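Local coordinates for protein borrelidin polyketide synthase, type I (Streptomyces parvulus, PDB 6OBT) that probably removes water from beta-hydroxyacyl intermediates, as the dehydratase domain of the assembly line that builds the polyketide borrelidin, at residues A[176-181]-A[197-202]; A[109-114]-A[138-143]; A[101-106]-A[258-263]. All blocks are in the same frame, centred on the assembly; numbering follows the deposited sequence.

How the interactions relate
A double-hotdog dehydratase shows how two similar halves are joined and finished at their ends. Interaction 3 is the seam, pairing a strand of the N-terminal hotdog with one of the C-terminal hotdog. Interaction 2 belongs to the first half and touches the seam: M138 CE packs 4.0 Å from L105 CD1, although the centres of the two contacts lie 22 Å apart. Interaction 1 finishes the far border of the second half, its centre 27 Å from that of interaction 3 and 31 Å from that of interaction 2, with nearest atoms about 15 and 16 Å away. Dehydratases of this family generally form their active site between the two hotdogs.

Interaction 1 of 3, residues A[176-181]-A[197-202]; sequences LDVEGF and RCLRRA
L199 lays its CD2 methyl over one face of the F181 ring, 3.7 Å from the centroid and 15° off the normal, a CH-pi contact in which the side chains cross at about a right angle. The methyl is displaced toward the CD2 and CE2 rim of the ring. With CG anti to the backbone N (chi1 166°) the ring is carried toward L199, and chi2 turns its face to the methyl.

The same L199 CD2 has V178 CG1 as a second neighbour at 3.8 Å. V178 divides its branches: CG1, beside the backbone N, fits between L199 and the A202 methyl, whereas CG2, wedged between N and the carbonyl carbon, rests 3.6 Å from R200 O. L176 prolongs the apolar row with CD2 4.0 Å from A202 CB. C240, from a loop, touches L176, V178 and F181.

Where strand 174-176 borders strand 199-205, L176 N donates to A202 O over 2.8 Å in a nearly straight bond (168°). A water takes the place of a return bond, donating to L176 O at 2.7 Å and accepting from A202 N at 3.2 Å. An Asx turn follows, D177 OD1 receiving E179 N, then a type II turn from V178 to F181 that leads into helix 181-187. On the other strand, R200 and R201 form a classic bulge opposite E212, with which R201 also makes a salt bridge.

The chemistry is therefore divided: one direct bond and one water tie L176 to A202, while methyl and ring packing seats the turn and the start of the helix.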
loop_
_atom_site.group_PDB
_atom_site.type_symbol
_atom_site.label_atom_id
_atom_site.label_comp_id
_atom_site.label_asym_id
_atom_site.label_seq_id
_atom_site.Cartn_x
_atom_site.Cartn_y
_atom_site.Cartn_z
ATOM N N LEU A 176 -3.928 -29.843 -38.265
ATOM C CA LEU A 176 -3.360 -30.745 -37.274
ATOM C C LEU A 176 -4.485 -31.377 -36.468
ATOM O O LEU A 176 -5.500 -30.736 -36.186
ATOM C CB LEU A 176 -2.422 -29.982 -36.339
ATOM C CG LEU A 176 -0.935 -29.805 -36.649
ATOM C CD1 LEU A 176 -0.677 -29.582 -38.130
ATOM C CD2 LEU A 176 -0.391 -28.639 -35.821
ATOM N N ASP A 177 -4.310 -32.640 -36.103
ATOM C CA ASP A 177 -5.280 -33.303 -35.245
ATOM C C ASP A 177 -4.969 -32.923 -33.802
ATOM O O ASP A 177 -3.932 -33.319 -33.264
ATOM C CB ASP A 177 -5.237 -34.814 -35.447
ATOM C CG ASP A 177 -6.317 -35.530 -34.668
ATOM O OD1 ASP A 177 -7.244 -34.850 -34.178
ATOM O OD2 ASP A 177 -6.238 -36.772 -34.539
ATOM N N VAL A 178 -5.854 -32.143 -33.179
ATOM C CA VAL A 178 -5.691 -31.746 -31.781
ATOM C C VAL A 178 -6.640 -32.507 -30.864
ATOM O O VAL A 178 -6.839 -32.106 -29.697
ATOM C CB VAL A 178 -5.859 -30.231 -31.600
ATOM C CG1 VAL A 178 -4.705 -29.487 -32.247
ATOM C CG2 VAL A 178 -7.198 -29.770 -32.150
ATOM N N GLU A 179 -7.272 -33.565 -31.381
ATOM C CA GLU A 179 -8.017 -34.519 -30.574
ATOM C C GLU A 179 -7.172 -34.992 -29.404
ATOM O O GLU A 179 -6.003 -35.347 -29.577
ATOM C CB GLU A 179 -8.418 -35.715 -31.437
ATOM C CG GLU A 179 -9.428 -36.648 -30.810
ATOM C CD GLU A 179 -10.842 -36.257 -31.156
ATOM O OE1 GLU A 179 -11.080 -35.050 -31.369
ATOM O OE2 GLU A 179 -11.702 -37.161 -31.249
ATOM N N GLY A 180 -7.765 -34.988 -28.213
ATOM C CA GLY A 180 -7.026 -35.449 -27.051
ATOM C C GLY A 180 -5.703 -34.749 -26.817
ATOM O O GLY A 180 -4.826 -35.309 -26.156
ATOM N N PHE A 181 -5.511 -33.563 -27.403
ATOM C CA PHE A 181 -4.334 -32.754 -27.085
ATOM C C PHE A 181 -4.180 -32.584 -25.578
ATOM O O PHE A 181 -3.076 -32.713 -25.029
ATOM C CB PHE A 181 -4.449 -31.401 -27.784
ATOM C CG PHE A 181 -3.482 -30.360 -27.297
ATOM C CD1 PHE A 181 -2.166 -30.352 -27.732
ATOM C CD2 PHE A 181 -3.901 -29.354 -26.424
ATOM C CE1 PHE A 181 -1.285 -29.361 -27.290
ATOM C CE2 PHE A 181 -3.028 -28.376 -25.992
ATOM C CZ PHE A 181 -1.719 -28.383 -26.424
ATOM N N ARG A 197 -8.776 -25.114 -21.163
ATOM C CA ARG A 197 -8.827 -25.963 -22.362
ATOM C C ARG A 197 -9.415 -25.153 -23.516
ATOM O O ARG A 197 -10.551 -25.347 -23.964
ATOM C CB ARG A 197 -9.629 -27.233 -22.118
ATOM C CG ARG A 197 -9.034 -28.139 -21.033
ATOM C CD ARG A 197 -9.624 -29.540 -21.039
ATOM N NE ARG A 197 -11.040 -29.596 -20.674
ATOM C CZ ARG A 197 -11.505 -29.992 -19.491
ATOM N NH1 ARG A 197 -10.667 -30.356 -18.527
ATOM N NH2 ARG A 197 -12.814 -30.021 -19.265
ATOM N N CYS A 198 -8.581 -24.260 -24.026
ATOM C CA CYS A 198 -9.009 -23.250 -24.976
ATOM C C CYS A 198 -8.601 -23.560 -26.399
ATOM O O CYS A 198 -9.135 -22.941 -27.323
ATOM C CB CYS A 198 -8.427 -21.898 -24.591
ATOM S SG CYS A 198 -9.199 -21.249 -23.097
ATOM N N LEU A 199 -7.655 -24.471 -26.601
ATOM C CA LEU A 199 -7.230 -24.795 -27.957
ATOM C C LEU A 199 -8.351 -25.505 -28.715
ATOM O O LEU A 199 -8.881 -26.518 -28.250
ATOM C CB LEU A 199 -5.980 -25.675 -27.926
ATOM C CG LEU A 199 -5.604 -26.207 -29.319
ATOM C CD1 LEU A 199 -5.337 -25.070 -30.295
ATOM C CD2 LEU A 199 -4.400 -27.118 -29.240
ATOM N N ARG A 200 -8.691 -24.986 -29.900
ATOM C CA ARG A 200 -9.762 -25.552 -30.716
ATOM C C ARG A 200 -9.276 -26.135 -32.034
ATOM O O ARG A 200 -9.688 -27.240 -32.414
ATOM C CB ARG A 200 -10.830 -24.485 -30.995
ATOM C CG ARG A 200 -11.232 -23.677 -29.781
ATOM C CD ARG A 200 -11.965 -24.527 -28.748
ATOM N NE ARG A 200 -12.210 -23.764 -27.525
ATOM C CZ ARG A 200 -12.922 -24.209 -26.495
ATOM N NH1 ARG A 200 -13.473 -25.417 -26.537
ATOM N NH2 ARG A 200 -13.099 -23.442 -25.426
ATOM N N ARG A 201 -8.450 -25.406 -32.784
ATOM C CA ARG A 201 -7.940 -25.915 -34.054
ATOM C C ARG A 201 -6.494 -25.475 -34.214
ATOM O O ARG A 201 -6.093 -24.444 -33.680
ATOM C CB ARG A 201 -8.780 -25.424 -35.256
ATOM C CG ARG A 201 -10.284 -25.326 -35.005
ATOM C CD ARG A 201 -11.081 -25.629 -36.266
ATOM N NE ARG A 201 -10.815 -24.654 -37.316
ATOM C CZ ARG A 201 -11.685 -23.732 -37.719
ATOM N NH1 ARG A 201 -12.886 -23.667 -37.161
ATOM N NH2 ARG A 201 -11.357 -22.877 -38.679
ATOM N N ALA A 202 -5.709 -26.269 -34.939
ATOM C CA ALA A 202 -4.321 -25.915 -35.202
ATOM C C ALA A 202 -3.923 -26.384 -36.601
ATOM O O ALA A 202 -4.475 -27.354 -37.132
ATOM C CB ALA A 202 -3.381 -26.507 -34.136
HETATM O O HOH W 1 -7.378 -28.766 -35.889
#

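Interaction 2 of 3, residues A[109-114]-A[138-143]; sequences SPLVLG and MHSRRD
L111 and S140 have the nearest CA atoms of the two segments, 7.9 Å apart, and the two chains, running in roughly the same direction, separate to 9.9 Å between the CA atoms of L113 and R142. That spacing is too wide for strand pairing, so side chains bridge the gap. The loop 109-114 instead finds backbone partners in L81 and V79, which bond to L111 and L113.

L111 crosses first. Its CG stands anti to the backbone N (chi1 -177°), which carries CD1 over to S140, 3.3 Å from OG. This hydroxyl, although pressed by a methyl, is hydrogen-bonded to H150 NE2 on the adjoining strand 148-156.

The setting is the N-terminal hotdog, in which long antiparallel strands wrap around the central helix 83-97. Strand 134-142 supplies part of that wrapping, and M138 packs against W86 and A90 of the helix. The loop 109-114 passes beside the far end of the strand on its way to strand 119-127.

At that end R142 reaches back across the gap. Its chain is extended from CG to NE and slides past L111 in the opposite direction. The guanidinium is modelled with its edge to the carbonyl of V112 and with NH1 2.9 Å from V112 O, but NH2 is placed only 2.3 Å from that oxygen, too short for a hydrogen bond, a clash in the model, so the orientation of the group is doubtful. A firmer hold comes from D117, whose OD2 makes a salt bridge with R142 NH1 and also accepts the backbone N of G114.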
loop_
_atom_site.group_PDB
_atom_site.type_symbol
_atom_site.label_atom_id
_atom_site.label_comp_id
_atom_site.label_asym_id
_atom_site.label_seq_id
_atom_site.Cartn_x
_atom_site.Cartn_y
_atom_site.Cartn_z
ATOM N N SER A 109 10.462 -18.242 -8.394
ATOM C CA SER A 109 9.771 -19.294 -7.664
ATOM C C SER A 109 8.316 -19.373 -8.116
ATOM O O SER A 109 7.676 -18.336 -8.319
ATOM C CB SER A 109 9.820 -19.008 -6.161
ATOM O OG SER A 109 11.137 -18.688 -5.751
ATOM N N PRO A 110 7.758 -20.569 -8.245
ATOM C CA PRO A 110 6.335 -20.682 -8.568
ATOM C C PRO A 110 5.479 -20.405 -7.340
ATOM O O PRO A 110 5.946 -20.424 -6.196
ATOM C CB PRO A 110 6.198 -22.137 -9.032
ATOM C CG PRO A 110 7.244 -22.861 -8.223
ATOM C CD PRO A 110 8.387 -21.886 -8.021
ATOM N N LEU A 111 4.204 -20.121 -7.589
ATOM C CA LEU A 111 3.244 -19.895 -6.506
ATOM C C LEU A 111 2.260 -21.062 -6.462
ATOM O O LEU A 111 1.455 -21.234 -7.380
ATOM C CB LEU A 111 2.512 -18.569 -6.692
ATOM C CG LEU A 111 1.549 -18.281 -5.538
ATOM C CD1 LEU A 111 2.336 -18.211 -4.241
ATOM C CD2 LEU A 111 0.793 -16.990 -5.778
ATOM N N VAL A 112 2.305 -21.845 -5.388
ATOM C CA VAL A 112 1.418 -22.996 -5.217
ATOM C C VAL A 112 0.253 -22.582 -4.331
ATOM O O VAL A 112 0.450 -22.117 -3.202
ATOM C CB VAL A 112 2.151 -24.203 -4.612
ATOM C CG1 VAL A 112 1.244 -25.435 -4.594
ATOM C CG2 VAL A 112 3.439 -24.488 -5.362
ATOM N N LEU A 113 -0.966 -22.775 -4.823
ATOM C CA LEU A 113 -2.167 -22.435 -4.074
ATOM C C LEU A 113 -2.732 -23.700 -3.440
ATOM O O LEU A 113 -3.155 -24.622 -4.146
ATOM C CB LEU A 113 -3.206 -21.762 -4.968
ATOM C CG LEU A 113 -2.805 -20.382 -5.496
ATOM C CD1 LEU A 113 -3.751 -19.903 -6.589
ATOM C CD2 LEU A 113 -2.737 -19.381 -4.355
ATOM N N GLY A 114 -2.721 -23.748 -2.112
ATOM C CA GLY A 114 -3.405 -24.819 -1.425
ATOM C C GLY A 114 -4.905 -24.625 -1.468
ATOM O O GLY A 114 -5.403 -23.553 -1.822
ATOM N N MET A 138 7.341 -8.958 -8.656
ATOM C CA MET A 138 6.115 -9.616 -8.217
ATOM C C MET A 138 6.417 -10.491 -7.008
ATOM O O MET A 138 7.384 -11.258 -7.024
ATOM C CB MET A 138 5.533 -10.479 -9.332
ATOM C CG MET A 138 4.922 -9.675 -10.477
ATOM S SD MET A 138 6.171 -8.854 -11.461
ATOM C CE MET A 138 5.147 -8.357 -12.852
ATOM N N HIS A 139 5.575 -10.401 -5.979
ATOM C CA HIS A 139 5.850 -11.073 -4.713
ATOM C C HIS A 139 4.564 -11.608 -4.106
ATOM O O HIS A 139 3.471 -11.108 -4.367
ATOM C CB HIS A 139 6.504 -10.138 -3.679
ATOM C CG HIS A 139 7.551 -9.238 -4.252
ATOM N ND1 HIS A 139 8.894 -9.401 -3.988
ATOM C CD2 HIS A 139 7.455 -8.170 -5.080
ATOM C CE1 HIS A 139 9.580 -8.466 -4.624
ATOM N NE2 HIS A 139 8.731 -7.711 -5.299
ATOM N N SER A 140 4.713 -12.594 -3.228
ATOM C CA SER A 140 3.573 -13.107 -2.493
ATOM C C SER A 140 4.005 -13.426 -1.077
ATOM O O SER A 140 5.199 -13.544 -0.785
ATOM C CB SER A 140 2.975 -14.335 -3.167
ATOM O OG SER A 140 3.653 -15.512 -2.759
ATOM N N ARG A 141 3.014 -13.531 -0.193
ATOM C CA ARG A 141 3.266 -13.885 1.193
ATOM C C ARG A 141 2.050 -14.603 1.753
ATOM O O ARG A 141 0.929 -14.086 1.677
ATOM C CB ARG A 141 3.583 -12.653 2.038
ATOM C CG ARG A 141 3.999 -13.008 3.453
ATOM C CD ARG A 141 4.341 -11.772 4.228
ATOM N NE ARG A 141 3.142 -11.021 4.570
ATOM C CZ ARG A 141 3.133 -9.954 5.365
ATOM N NH1 ARG A 141 4.266 -9.512 5.896
ATOM N NH2 ARG A 141 1.991 -9.330 5.624
ATOM N N ARG A 142 2.280 -15.794 2.294
ATOM C CA ARG A 142 1.299 -16.493 3.110
ATOM C C ARG A 142 1.400 -16.010 4.552
ATOM O O ARG A 142 2.400 -15.414 4.960
ATOM C CB ARG A 142 1.506 -18.005 3.036
ATOM C CG ARG A 142 1.761 -18.498 1.638
ATOM C CD ARG A 142 1.743 -20.013 1.549
ATOM N NE ARG A 142 2.244 -20.447 0.249
ATOM C CZ ARG A 142 1.478 -20.678 -0.814
ATOM N NH1 ARG A 142 0.160 -20.538 -0.736
ATOM N NH2 ARG A 142 2.032 -21.062 -1.955
ATOM N N ASP A 143 0.341 -16.273 5.317
ATOM C CA ASP A 143 0.193 -15.672 6.641
ATOM C C ASP A 143 1.396 -15.968 7.533
ATOM O O ASP A 143 2.124 -15.056 7.944
ATOM C CB ASP A 143 -1.110 -16.161 7.274
ATOM C CG ASP A 143 -2.314 -15.907 6.380
ATOM O OD1 ASP A 143 -3.199 -15.125 6.788
ATOM O OD2 ASP A 143 -2.362 -16.473 5.261
#

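Interaction 3 of 3, residues A[101-106]-A[258-263]; sequences SVDELT and FSDVRL
V102 abuts V261 across the strands, CB to CB 4.0 Å, on the same face as L105 and F258, where helix 83-97 covers V102, L105 and F258. F258, its CG anti to the carbonyl carbon (chi1 -68°), turns the edge of its ring to L105 O.

The strands run antiparallel, their axes at 170°. V102 N and V261 O bond at 3.0 Å, in the carbonyl plane, and V261 N returns to V102 O; further along, L105 and F258 form a second such pair, with F258 N 2.8 Å from L105 O. Between them the register shifts: D260 and V261 make a G1 bulge opposite V102, D260 taking positive phi. Here D103 O accepts twice, from S259 OG at 3.3 Å nearly along its C=O axis and from D260 N, which stands above the carbonyl plane.

This ladder links the two hotdogs of the dehydratase fold. At the bulge D103 OD2 lies 4.3 Å from D260 OD2, while S101 OG donates to D103 OD2 at 3.0 Å. The hydroxyl should stabilise the charge on D103, whereas the two carboxylates would be expected to raise each other's pKa somewhat, an effect solvent should moderate.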
loop_
_atom_site.group_PDB
_atom_site.type_symbol
_atom_site.label_atom_id
_atom_site.label_comp_id
_atom_site.label_asym_id
_atom_site.label_seq_id
_atom_site.Cartn_x
_atom_site.Cartn_y
_atom_site.Cartn_z
ATOM N N SER A 101 5.119 -1.502 -22.623
ATOM C CA SER A 101 5.862 -2.684 -23.033
ATOM C C SER A 101 6.483 -3.352 -21.819
ATOM O O SER A 101 7.028 -2.681 -20.934
ATOM C CB SER A 101 6.959 -2.343 -24.046
ATOM O OG SER A 101 7.823 -3.450 -24.258
ATOM N N VAL A 102 6.369 -4.675 -21.772
ATOM C CA VAL A 102 7.152 -5.485 -20.840
ATOM C C VAL A 102 8.428 -5.819 -21.607
ATOM O O VAL A 102 8.479 -6.761 -22.401
ATOM C CB VAL A 102 6.390 -6.724 -20.363
ATOM C CG1 VAL A 102 7.238 -7.537 -19.400
ATOM C CG2 VAL A 102 5.079 -6.316 -19.673
ATOM N N ASP A 103 9.445 -4.969 -21.434
ATOM C CA ASP A 103 10.737 -5.205 -22.073
ATOM C C ASP A 103 11.287 -6.571 -21.701
ATOM O O ASP A 103 11.902 -7.258 -22.529
ATOM C CB ASP A 103 11.738 -4.121 -21.662
ATOM C CG ASP A 103 11.505 -2.793 -22.371
ATOM O OD1 ASP A 103 12.305 -1.858 -22.143
ATOM O OD2 ASP A 103 10.523 -2.679 -23.139
ATOM N N GLU A 104 11.067 -6.983 -20.453
ATOM C CA GLU A 104 11.732 -8.153 -19.900
ATOM C C GLU A 104 10.971 -8.594 -18.658
ATOM O O GLU A 104 10.689 -7.764 -17.786
ATOM C CB GLU A 104 13.183 -7.797 -19.554
ATOM C CG GLU A 104 14.204 -8.860 -19.821
ATOM C CD GLU A 104 15.447 -8.663 -18.974
ATOM O OE1 GLU A 104 15.905 -9.643 -18.344
ATOM O OE2 GLU A 104 15.957 -7.520 -18.935
ATOM N N LEU A 105 10.639 -9.885 -18.575
ATOM C CA LEU A 105 10.130 -10.453 -17.326
ATOM C C LEU A 105 10.668 -11.871 -17.176
ATOM O O LEU A 105 10.561 -12.686 -18.098
ATOM C CB LEU A 105 8.597 -10.460 -17.264
ATOM C CG LEU A 105 8.076 -10.620 -15.829
ATOM C CD1 LEU A 105 8.361 -9.363 -15.003
ATOM C CD2 LEU A 105 6.601 -10.960 -15.791
ATOM N N THR A 106 11.256 -12.158 -16.022
ATOM C CA THR A 106 11.875 -13.449 -15.761
ATOM C C THR A 106 11.195 -14.057 -14.549
ATOM O O THR A 106 11.122 -13.410 -13.494
ATOM C CB THR A 106 13.374 -13.298 -15.505
ATOM O OG1 THR A 106 13.931 -12.389 -16.465
ATOM C CG2 THR A 106 14.061 -14.652 -15.632
ATOM N N PHE A 258 10.394 -13.848 -20.593
ATOM C CA PHE A 258 9.623 -13.109 -21.577
ATOM C C PHE A 258 10.386 -11.862 -22.005
ATOM O O PHE A 258 10.963 -11.148 -21.177
ATOM C CB PHE A 258 8.255 -12.669 -21.032
ATOM C CG PHE A 258 7.295 -13.795 -20.765
ATOM C CD1 PHE A 258 7.398 -14.556 -19.598
ATOM C CD2 PHE A 258 6.259 -14.063 -21.651
ATOM C CE1 PHE A 258 6.501 -15.581 -19.344
ATOM C CE2 PHE A 258 5.352 -15.075 -21.407
ATOM C CZ PHE A 258 5.469 -15.841 -20.264
ATOM N N SER A 259 10.358 -11.570 -23.295
ATOM C CA SER A 259 10.973 -10.359 -23.802
ATOM C C SER A 259 9.994 -9.690 -24.760
ATOM O O SER A 259 9.386 -10.368 -25.594
ATOM C CB SER A 259 12.310 -10.682 -24.494
ATOM O OG SER A 259 13.239 -9.614 -24.370
ATOM N N ASP A 260 9.793 -8.383 -24.580
ATOM C CA ASP A 260 9.057 -7.515 -25.505
ATOM C C ASP A 260 7.610 -7.981 -25.701
ATOM O O ASP A 260 7.178 -8.330 -26.806
ATOM C CB ASP A 260 9.785 -7.425 -26.851
ATOM C CG ASP A 260 11.151 -6.793 -26.729
ATOM O OD1 ASP A 260 12.095 -7.291 -27.378
ATOM O OD2 ASP A 260 11.283 -5.806 -25.973
ATOM N N VAL A 261 6.851 -7.919 -24.608
ATOM C CA VAL A 261 5.435 -8.277 -24.604
ATOM C C VAL A 261 4.604 -7.006 -24.706
ATOM O O VAL A 261 4.817 -6.050 -23.946
ATOM C CB VAL A 261 5.053 -9.063 -23.340
ATOM C CG1 VAL A 261 3.643 -9.622 -23.481
ATOM C CG2 VAL A 261 6.061 -10.160 -23.068
ATOM N N ARG A 262 3.654 -6.989 -25.641
ATOM C CA ARG A 262 2.733 -5.869 -25.778
ATOM C C ARG A 262 1.314 -6.389 -25.915
ATOM O O ARG A 262 1.072 -7.396 -26.592
ATOM C CB ARG A 262 3.080 -4.982 -26.992
ATOM C CG ARG A 262 4.463 -4.373 -26.935
ATOM C CD ARG A 262 4.441 -2.909 -27.330
ATOM N NE ARG A 262 4.563 -2.753 -28.773
ATOM C CZ ARG A 262 4.350 -1.613 -29.421
ATOM N NH1 ARG A 262 4.003 -0.521 -28.751
ATOM N NH2 ARG A 262 4.478 -1.560 -30.741
ATOM N N LEU A 263 0.380 -5.699 -25.267
ATOM C CA LEU A 263 -1.036 -6.034 -25.337
ATOM C C LEU A 263 -1.761 -4.875 -26.004
ATOM O O LEU A 263 -1.738 -3.745 -25.496
ATOM C CB LEU A 263 -1.596 -6.317 -23.939
ATOM C CG LEU A 263 -3.069 -6.710 -23.882
ATOM C CD1 LEU A 263 -3.275 -8.080 -24.550
ATOM C CD2 LEU A 263 -3.585 -6.745 -22.460
#